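Local coordinates for halotolerant alpha-type carbonic anhydrase (dCA II) (Dunaliella salina, PDB 1Y7W), which catalyses the reversible hydration of carbon dioxide to bicarbonate at a zinc centre and remains active in high salt, at residues Leu78-Ala83 against Asn212-Leu218; Lys102-Pro108 against Val125-His130; Thr121-Val125 against Val152-Gln156. All blocks are in the same frame, centred on the assembly; numbering follows the deposited sequence.

Contact 1. Residues Leu78-Ala83 against Asn212-Leu218; sequences LNVDGA and NVKTQLL. With NA (sodium ion), chain C.
The sodium site of this carbonic anhydrase lies in an irregular loop, and residues Leu78-Ala83 of that loop pack on the start of the short helix 213-217. Gly82 O binds the sodium ion (NA) at 2.3 Å, waters 2 and 3 are also ligands, and the carbonyls of Gln84 and Gly87 complete the shell. Just before Gly82, Asp81 (chi1 t) makes an Asx turn: its OD1 accepts from Ala83 N at 2.9 Å. Across the contact, the CA atoms of Asn79 and Lys214 are 4.9 Å apart, as are those of Gly82 and Asn212. Asn212 is the N-cap; its O accepts from Gln216 N at 2.7 Å, while its N donates to Gln216 OE1 at 2.8 Å. The helix includes a wider, pi-type turn over 213-217, with Leu218 N bonded to Val213 O at 3.1 Å. Lys214, in the first turn, has no helical acceptor for its N, and water 1 fills the gap, 2.9 Å from Lys214 N and 2.8 Å from Val80 O. Apolar packing adds to this: Leu78 (m, t) sets CD2 3.8 Å from CG1 of Val213 (chi1 t), and its O lies 3.3 Å from Lys214 CB and 3.5 Å from Leu218 CD1. On the far side of the helix Leu217 reaches Leu149 and Ile151 of strand 147-155 and Phe182 of helix 181-195, while Leu78 touches Met153 of strand 147-155, so loop and helix both rest on the central sheet.

Contact 2. Residues Lys102-Pro108 against Val125-His130; sequences KVTFDQP and VPIQFH. With ZN (zinc ion), chain D.
Strand 120-133 carries the zinc ligand His130, and residues Lys102-Pro108 run back along it, their end-to-end directions 162° apart. One antiparallel, hydrogen-bonded bridge joins them: Val103 N gives to Phe129 O at 2.8 Å and Phe129 N to Val103 O at 2.9 Å. Beyond it the backbones separate. Ile127 departs from extended geometry (phi/psi -114/-21), and water 4 enters the opening, accepting from Phe105 N at 2.9 Å and donating to Ile127 O at 2.4 Å. Lys102, Thr104 and Asp106 have backbone bonds with Asp96, Lys94 and Thr91, and Asn92 bonds the Asp106 carboxylate. Apolar groups fill the space between: Val103 CB sits 3.6 Å from the centroid of the Phe129 ring (chi1 p), a CH-pi contact over its face; Phe105 (chi1 p) brings CE1 to 4.0 Å from Pro126 CB; Pro108 CG is 4.0 Å from Pro126 CD. Gln128 and His130, both chi1 p, share one side of the strand, where His130 ND1 donates to Gln128 OE1 at 2.8 Å and His130 NE2 binds zinc at 2.0 Å. With its proton on ND1, the imidazole offers the NE2 lone pair to the metal, and Gln128 acts as the second-shell acceptor familiar in alpha-type carbonic anhydrases.

Contact 3. Residues Thr121-Val125 against Val152-Gln156; sequences TKSFV and VMQEQ
Two neighbouring strands of the large central sheet of the alpha-carbonic anhydrase fold meet here, 120-133 and 147-155, antiparallel but splayed: the axes of segments 121-125 and 152-155 pass at 4.3 Å with N-to-C directions 139° apart. Val125 has the greatest area buried. It forms a hydrogen-bonded pair with Gln154, Val125 N giving to Gln154 O at 2.8 Å and Gln154 N to Val125 O at 2.9 Å. Its side chain (chi1 t) shares a face with that of Gln154, and its CG2 also lies 4.0 Å from Gln156 CB. One step back, Phe124 and Glu155 are a non-hydrogen-bonded pair with CA atoms 4.4 Å apart and side chains on the other face. Phe124 (chi1 m) lays its ring over the Glu155 backbone, so that Glu155 CA is 4.1 Å from the ring centroid in a CH-pi contact; Phe124 CB meets Met153 CB at 3.9 Å. The next rung has Gln156 N donating to Ser123 O at 2.8 Å. Glu155 (chi1 p, chi2 t) extends along the sheet, and its carboxylate serves two partners. OE2 accepts from the backbone N of Gln165, and OE1 takes a salt bridge from Lys122 NZ at 2.8 Å.

Contacts 2 and 3 follow one another on strand 120-133 and share Val125. Between them Ile127 N and Gln128 O probably both bond to Val152, consistent with a beta bulge. Contact 2 lies nearest the centre of the chain and is the one holding a zinc ligand; contact 3, farther out on the same sheet, has regular strand pairing closed by an ion pair. Contact 1 is also peripheral, but has no clear direct hydrogen bond between its segments, relying on water and packing beside sodium. It still touches both others: Leu217 CD1 is 3.9 Å from Phe129 CE2, and Leu78 CD1 is 3.8 Å from Met153 SD.

Contact 1. Residues Leu78-Ala83 against Asn212-Leu218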
# COMPACT_ATOMS: atom_id res chain seq x y z
N LEU A 78 -4.34 -7.47 13.12
CA LEU A 78 -3.53 -6.30 12.71
C LEU A 78 -3.54 -5.22 13.78
O LEU A 78 -2.58 -4.48 13.90
CB LEU A 78 -4.08 -5.68 11.41
CG LEU A 78 -4.11 -6.64 10.24
CD1 LEU A 78 -4.81 -5.94 9.04
CD2 LEU A 78 -2.74 -7.11 9.88
N ASN A 79 -4.61 -5.13 14.56
CA ASN A 79 -4.70 -4.09 15.59
C ASN A 79 -4.53 -4.55 17.03
O ASN A 79 -5.05 -3.93 17.95
CB ASN A 79 -6.03 -3.32 15.43
CG ASN A 79 -6.02 -1.99 16.14
OD1 ASN A 79 -5.03 -1.29 16.14
ND2 ASN A 79 -7.15 -1.63 16.74
N VAL A 80 -3.82 -5.66 17.20
CA VAL A 80 -3.50 -6.20 18.52
C VAL A 80 -1.98 -6.34 18.52
O VAL A 80 -1.40 -6.93 17.58
CB VAL A 80 -4.20 -7.60 18.78
CG1 VAL A 80 -3.76 -8.19 20.16
CG2 VAL A 80 -5.70 -7.43 18.76
N ASP A 81 -1.35 -5.75 19.55
CA ASP A 81 0.12 -5.80 19.76
C ASP A 81 0.59 -7.19 19.35
O ASP A 81 0.09 -8.20 19.87
CB ASP A 81 0.41 -5.59 21.24
CG ASP A 81 1.91 -5.50 21.56
OD1 ASP A 81 2.77 -6.01 20.86
OD2 ASP A 81 2.21 -4.91 22.60
N GLY A 82 1.56 -7.23 18.44
CA GLY A 82 2.09 -8.50 17.97
C GLY A 82 2.65 -9.41 19.07
O GLY A 82 2.71 -10.61 18.87
N ALA A 83 3.01 -8.85 20.22
CA ALA A 83 3.53 -9.65 21.36
C ALA A 83 2.42 -10.49 22.01
O ALA A 83 2.70 -11.44 22.77
CB ALA A 83 4.14 -8.71 22.43
N ASN A 212 5.99 -5.95 14.03
CA ASN A 212 4.81 -5.90 14.88
C ASN A 212 3.83 -4.96 14.13
O ASN A 212 3.99 -3.73 14.12
CB ASN A 212 5.25 -5.33 16.25
CG ASN A 212 4.15 -5.40 17.33
OD1 ASN A 212 4.46 -5.60 18.56
ND2 ASN A 212 2.90 -5.20 16.94
N VAL A 213 2.83 -5.55 13.49
CA VAL A 213 1.91 -4.74 12.68
C VAL A 213 1.30 -3.59 13.42
O VAL A 213 1.35 -2.42 12.97
CB VAL A 213 0.81 -5.61 12.04
CG1 VAL A 213 -0.14 -4.72 11.17
CG2 VAL A 213 1.44 -6.62 11.12
N LYS A 214 0.73 -3.89 14.58
CA LYS A 214 0.05 -2.88 15.34
C LYS A 214 0.96 -1.76 15.85
O LYS A 214 0.60 -0.56 15.79
CB LYS A 214 -0.69 -3.55 16.50
CG LYS A 214 -1.15 -2.62 17.63
CD LYS A 214 -2.27 -1.73 17.16
CE LYS A 214 -3.19 -1.34 18.34
NZ LYS A 214 -2.45 -0.38 19.20
N THR A 215 2.12 -2.13 16.37
CA THR A 215 2.99 -1.08 16.91
C THR A 215 3.88 -0.39 15.88
O THR A 215 4.23 0.78 16.04
CB THR A 215 3.89 -1.63 18.10
OG1 THR A 215 4.88 -2.54 17.58
CG2 THR A 215 3.01 -2.39 19.12
N GLN A 216 4.22 -1.09 14.81
CA GLN A 216 5.11 -0.48 13.86
C GLN A 216 4.50 0.12 12.60
O GLN A 216 5.09 1.04 12.03
CB GLN A 216 6.18 -1.50 13.46
CG GLN A 216 7.08 -1.82 14.67
CD GLN A 216 8.18 -2.78 14.29
OE1 GLN A 216 7.94 -3.97 14.10
NE2 GLN A 216 9.42 -2.25 14.17
N LEU A 217 3.34 -0.40 12.17
CA LEU A 217 2.71 0.04 10.93
C LEU A 217 1.41 0.80 11.09
O LEU A 217 1.28 1.87 10.52
CB LEU A 217 2.52 -1.16 10.00
CG LEU A 217 3.74 -2.05 9.66
CD1 LEU A 217 3.26 -3.17 8.79
CD2 LEU A 217 4.89 -1.28 8.98
N LEU A 218 0.44 0.30 11.87
CA LEU A 218 -0.82 1.03 11.98
C LEU A 218 -0.62 2.36 12.64
O LEU A 218 0.19 2.48 13.58
CB LEU A 218 -1.86 0.24 12.77
CG LEU A 218 -2.35 -1.08 12.19
CD1 LEU A 218 -3.70 -1.38 12.88
CD2 LEU A 218 -2.59 -0.97 10.68
NA NA C . 1.43 -12.48 18.44
O HOH W 1 0.15 -6.67 15.32
O HOH W 2 0.35 -14.43 18.03
O HOH W 3 2.89 -12.93 16.86

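Contact 2. Residues Lys102-Pro108 against Val125-His130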
# COMPACT_ATOMS: atom_id res chain seq x y z
N LYS A 102 9.32 -3.32 -1.59
CA LYS A 102 8.34 -4.32 -1.20
C LYS A 102 8.87 -5.20 -0.07
O LYS A 102 10.00 -5.66 -0.15
CB LYS A 102 8.04 -5.23 -2.38
CG LYS A 102 6.89 -6.18 -2.04
CD LYS A 102 6.38 -6.85 -3.32
CE LYS A 102 7.35 -7.96 -3.81
NZ LYS A 102 6.72 -8.82 -4.94
N VAL A 103 8.00 -5.51 0.90
CA VAL A 103 8.35 -6.34 2.03
C VAL A 103 7.40 -7.54 1.95
O VAL A 103 6.19 -7.37 1.74
CB VAL A 103 8.20 -5.60 3.37
CG1 VAL A 103 8.38 -6.56 4.60
CG2 VAL A 103 9.22 -4.47 3.46
N THR A 104 7.98 -8.74 2.00
CA THR A 104 7.22 -9.99 1.98
C THR A 104 7.51 -10.71 3.31
O THR A 104 8.42 -10.34 4.07
CB THR A 104 7.65 -10.89 0.78
OG1 THR A 104 9.08 -10.94 0.72
CG2 THR A 104 7.13 -10.31 -0.58
N PHE A 105 6.75 -11.76 3.61
CA PHE A 105 6.91 -12.41 4.89
C PHE A 105 6.09 -13.71 4.86
O PHE A 105 5.41 -13.99 3.90
CB PHE A 105 6.39 -11.45 5.99
CG PHE A 105 5.14 -10.65 5.58
CD1 PHE A 105 3.91 -11.26 5.44
CD2 PHE A 105 5.27 -9.29 5.18
CE1 PHE A 105 2.78 -10.53 4.87
CE2 PHE A 105 4.20 -8.57 4.63
CZ PHE A 105 2.95 -9.19 4.48
N ASP A 106 6.21 -14.51 5.91
CA ASP A 106 5.42 -15.73 5.95
C ASP A 106 3.94 -15.32 6.00
O ASP A 106 3.59 -14.36 6.69
CB ASP A 106 5.79 -16.50 7.20
CG ASP A 106 7.15 -17.14 7.11
OD1 ASP A 106 7.72 -17.41 8.19
OD2 ASP A 106 7.64 -17.34 5.99
N GLN A 107 3.08 -16.02 5.29
CA GLN A 107 1.65 -15.64 5.33
C GLN A 107 1.01 -15.84 6.68
O GLN A 107 1.08 -16.94 7.25
CB GLN A 107 0.85 -16.45 4.33
CG GLN A 107 0.53 -15.68 3.06
CD GLN A 107 -0.16 -16.58 2.01
OE1 GLN A 107 0.09 -16.42 0.80
NE2 GLN A 107 -1.02 -17.52 2.48
N PRO A 108 0.42 -14.78 7.25
CA PRO A 108 -0.22 -14.92 8.55
C PRO A 108 -1.39 -15.93 8.39
O PRO A 108 -2.03 -16.01 7.35
CB PRO A 108 -0.75 -13.50 8.87
CG PRO A 108 0.18 -12.62 8.15
CD PRO A 108 0.47 -13.37 6.84
N VAL A 125 -5.80 -12.27 4.02
CA VAL A 125 -4.43 -12.63 4.36
C VAL A 125 -3.42 -11.57 3.83
O VAL A 125 -3.37 -11.36 2.66
CB VAL A 125 -4.07 -13.99 3.69
CG1 VAL A 125 -2.66 -14.41 4.07
CG2 VAL A 125 -5.17 -15.08 4.13
N PRO A 126 -2.68 -10.91 4.70
CA PRO A 126 -1.67 -9.92 4.26
C PRO A 126 -0.65 -10.69 3.42
O PRO A 126 -0.15 -11.75 3.86
CB PRO A 126 -1.04 -9.44 5.57
CG PRO A 126 -2.17 -9.60 6.58
CD PRO A 126 -2.80 -10.94 6.17
N ILE A 127 -0.34 -10.20 2.21
CA ILE A 127 0.61 -10.91 1.36
C ILE A 127 1.92 -10.12 1.11
O ILE A 127 2.94 -10.69 0.72
CB ILE A 127 -0.03 -11.38 0.01
CG1 ILE A 127 -0.75 -10.22 -0.66
CG2 ILE A 127 -1.05 -12.58 0.29
CD1 ILE A 127 -1.07 -10.48 -2.14
N GLN A 128 1.89 -8.81 1.30
CA GLN A 128 3.13 -7.99 1.16
C GLN A 128 2.76 -6.56 1.53
O GLN A 128 1.57 -6.25 1.69
CB GLN A 128 3.61 -8.00 -0.29
CG GLN A 128 2.50 -7.64 -1.32
CD GLN A 128 2.75 -6.33 -2.02
OE1 GLN A 128 2.99 -5.31 -1.39
NE2 GLN A 128 2.68 -6.35 -3.33
N PHE A 129 3.77 -5.71 1.73
CA PHE A 129 3.43 -4.30 1.84
C PHE A 129 4.49 -3.56 1.03
O PHE A 129 5.59 -4.10 0.76
CB PHE A 129 3.27 -3.77 3.29
CG PHE A 129 4.53 -3.77 4.14
CD1 PHE A 129 5.50 -2.80 3.98
CD2 PHE A 129 4.65 -4.66 5.20
CE1 PHE A 129 6.58 -2.68 4.88
CE2 PHE A 129 5.72 -4.55 6.11
CZ PHE A 129 6.68 -3.56 5.95
N HIS A 130 4.18 -2.36 0.55
CA HIS A 130 5.19 -1.66 -0.28
C HIS A 130 4.96 -0.15 -0.13
O HIS A 130 4.00 0.27 0.54
CB HIS A 130 5.13 -2.08 -1.77
CG HIS A 130 3.79 -1.82 -2.41
ND1 HIS A 130 2.77 -2.76 -2.45
CD2 HIS A 130 3.28 -0.70 -2.94
CE1 HIS A 130 1.69 -2.22 -2.99
NE2 HIS A 130 1.97 -0.96 -3.29
ZN ZN D . 0.73 0.48 -3.89
O HOH W 4 4.54 -12.12 1.83
O HOH W 5 0.35 0.01 -5.70

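Contact 3. Residues Thr121-Val125 against Val152-Gln156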
# COMPACT_ATOMS: atom_id res chain seq x y z
N THR A 121 -18.96 -12.94 4.99
CA THR A 121 -17.82 -12.46 5.76
C THR A 121 -16.58 -13.18 5.22
O THR A 121 -16.50 -14.41 5.23
CB THR A 121 -18.04 -12.76 7.26
OG1 THR A 121 -19.18 -12.00 7.73
CG2 THR A 121 -16.79 -12.41 8.08
N LYS A 122 -15.61 -12.42 4.73
CA LYS A 122 -14.41 -13.07 4.22
C LYS A 122 -13.19 -12.73 5.05
O LYS A 122 -13.10 -11.65 5.63
CB LYS A 122 -14.16 -12.66 2.78
CG LYS A 122 -15.23 -13.15 1.78
CD LYS A 122 -14.92 -12.53 0.42
CE LYS A 122 -15.95 -12.98 -0.67
NZ LYS A 122 -15.38 -13.92 -1.69
N SER A 123 -12.25 -13.66 5.15
CA SER A 123 -11.00 -13.40 5.91
C SER A 123 -9.94 -12.92 4.90
O SER A 123 -9.94 -13.38 3.75
CB SER A 123 -10.52 -14.70 6.56
OG SER A 123 -11.32 -14.99 7.68
N PHE A 124 -9.07 -12.01 5.32
CA PHE A 124 -8.04 -11.50 4.43
C PHE A 124 -6.63 -11.79 4.93
O PHE A 124 -6.33 -11.61 6.10
CB PHE A 124 -8.25 -9.99 4.23
CG PHE A 124 -9.37 -9.72 3.29
CD1 PHE A 124 -9.13 -9.56 1.93
CD2 PHE A 124 -10.71 -9.79 3.74
CE1 PHE A 124 -10.20 -9.47 1.01
CE2 PHE A 124 -11.79 -9.69 2.81
CZ PHE A 124 -11.52 -9.52 1.46
N VAL A 125 -5.80 -12.27 4.02
CA VAL A 125 -4.43 -12.63 4.36
C VAL A 125 -3.42 -11.57 3.83
O VAL A 125 -3.37 -11.36 2.66
CB VAL A 125 -4.07 -13.99 3.69
CG1 VAL A 125 -2.66 -14.41 4.07
CG2 VAL A 125 -5.17 -15.08 4.13
N VAL A 152 -1.04 -4.94 1.40
CA VAL A 152 -1.91 -5.63 0.44
C VAL A 152 -2.40 -6.96 1.01
O VAL A 152 -1.56 -7.73 1.45
CB VAL A 152 -1.15 -5.93 -0.81
CG1 VAL A 152 -2.07 -6.69 -1.83
CG2 VAL A 152 -0.61 -4.58 -1.44
N MET A 153 -3.72 -7.17 1.06
CA MET A 153 -4.26 -8.44 1.59
C MET A 153 -5.11 -9.11 0.53
O MET A 153 -5.77 -8.44 -0.27
CB MET A 153 -5.08 -8.16 2.86
CG MET A 153 -4.29 -7.32 3.86
SD MET A 153 -5.10 -7.05 5.42
CE MET A 153 -6.53 -6.23 4.98
N GLN A 154 -5.15 -10.46 0.53
CA GLN A 154 -5.91 -11.22 -0.46
C GLN A 154 -6.95 -12.07 0.32
O GLN A 154 -6.65 -12.61 1.39
CB GLN A 154 -4.93 -12.16 -1.21
CG GLN A 154 -5.52 -13.07 -2.28
CD GLN A 154 -4.40 -13.80 -2.98
OE1 GLN A 154 -3.78 -13.24 -3.87
NE2 GLN A 154 -4.05 -14.99 -2.48
N GLU A 155 -8.15 -12.19 -0.21
CA GLU A 155 -9.16 -12.99 0.48
C GLU A 155 -8.59 -14.44 0.64
O GLU A 155 -7.86 -14.95 -0.23
CB GLU A 155 -10.45 -13.00 -0.33
CG GLU A 155 -10.32 -13.63 -1.67
CD GLU A 155 -11.70 -13.86 -2.32
OE1 GLU A 155 -12.61 -14.44 -1.66
OE2 GLU A 155 -11.86 -13.47 -3.49
N GLN A 156 -8.93 -15.09 1.75
CA GLN A 156 -8.42 -16.44 2.00
C GLN A 156 -9.00 -17.47 1.01
O GLN A 156 -10.16 -17.41 0.64
CB GLN A 156 -8.75 -16.80 3.43
CG GLN A 156 -8.20 -18.12 3.91
CD GLN A 156 -8.22 -18.20 5.41
OE1 GLN A 156 -9.23 -17.92 6.07
NE2 GLN A 156 -7.09 -18.56 5.98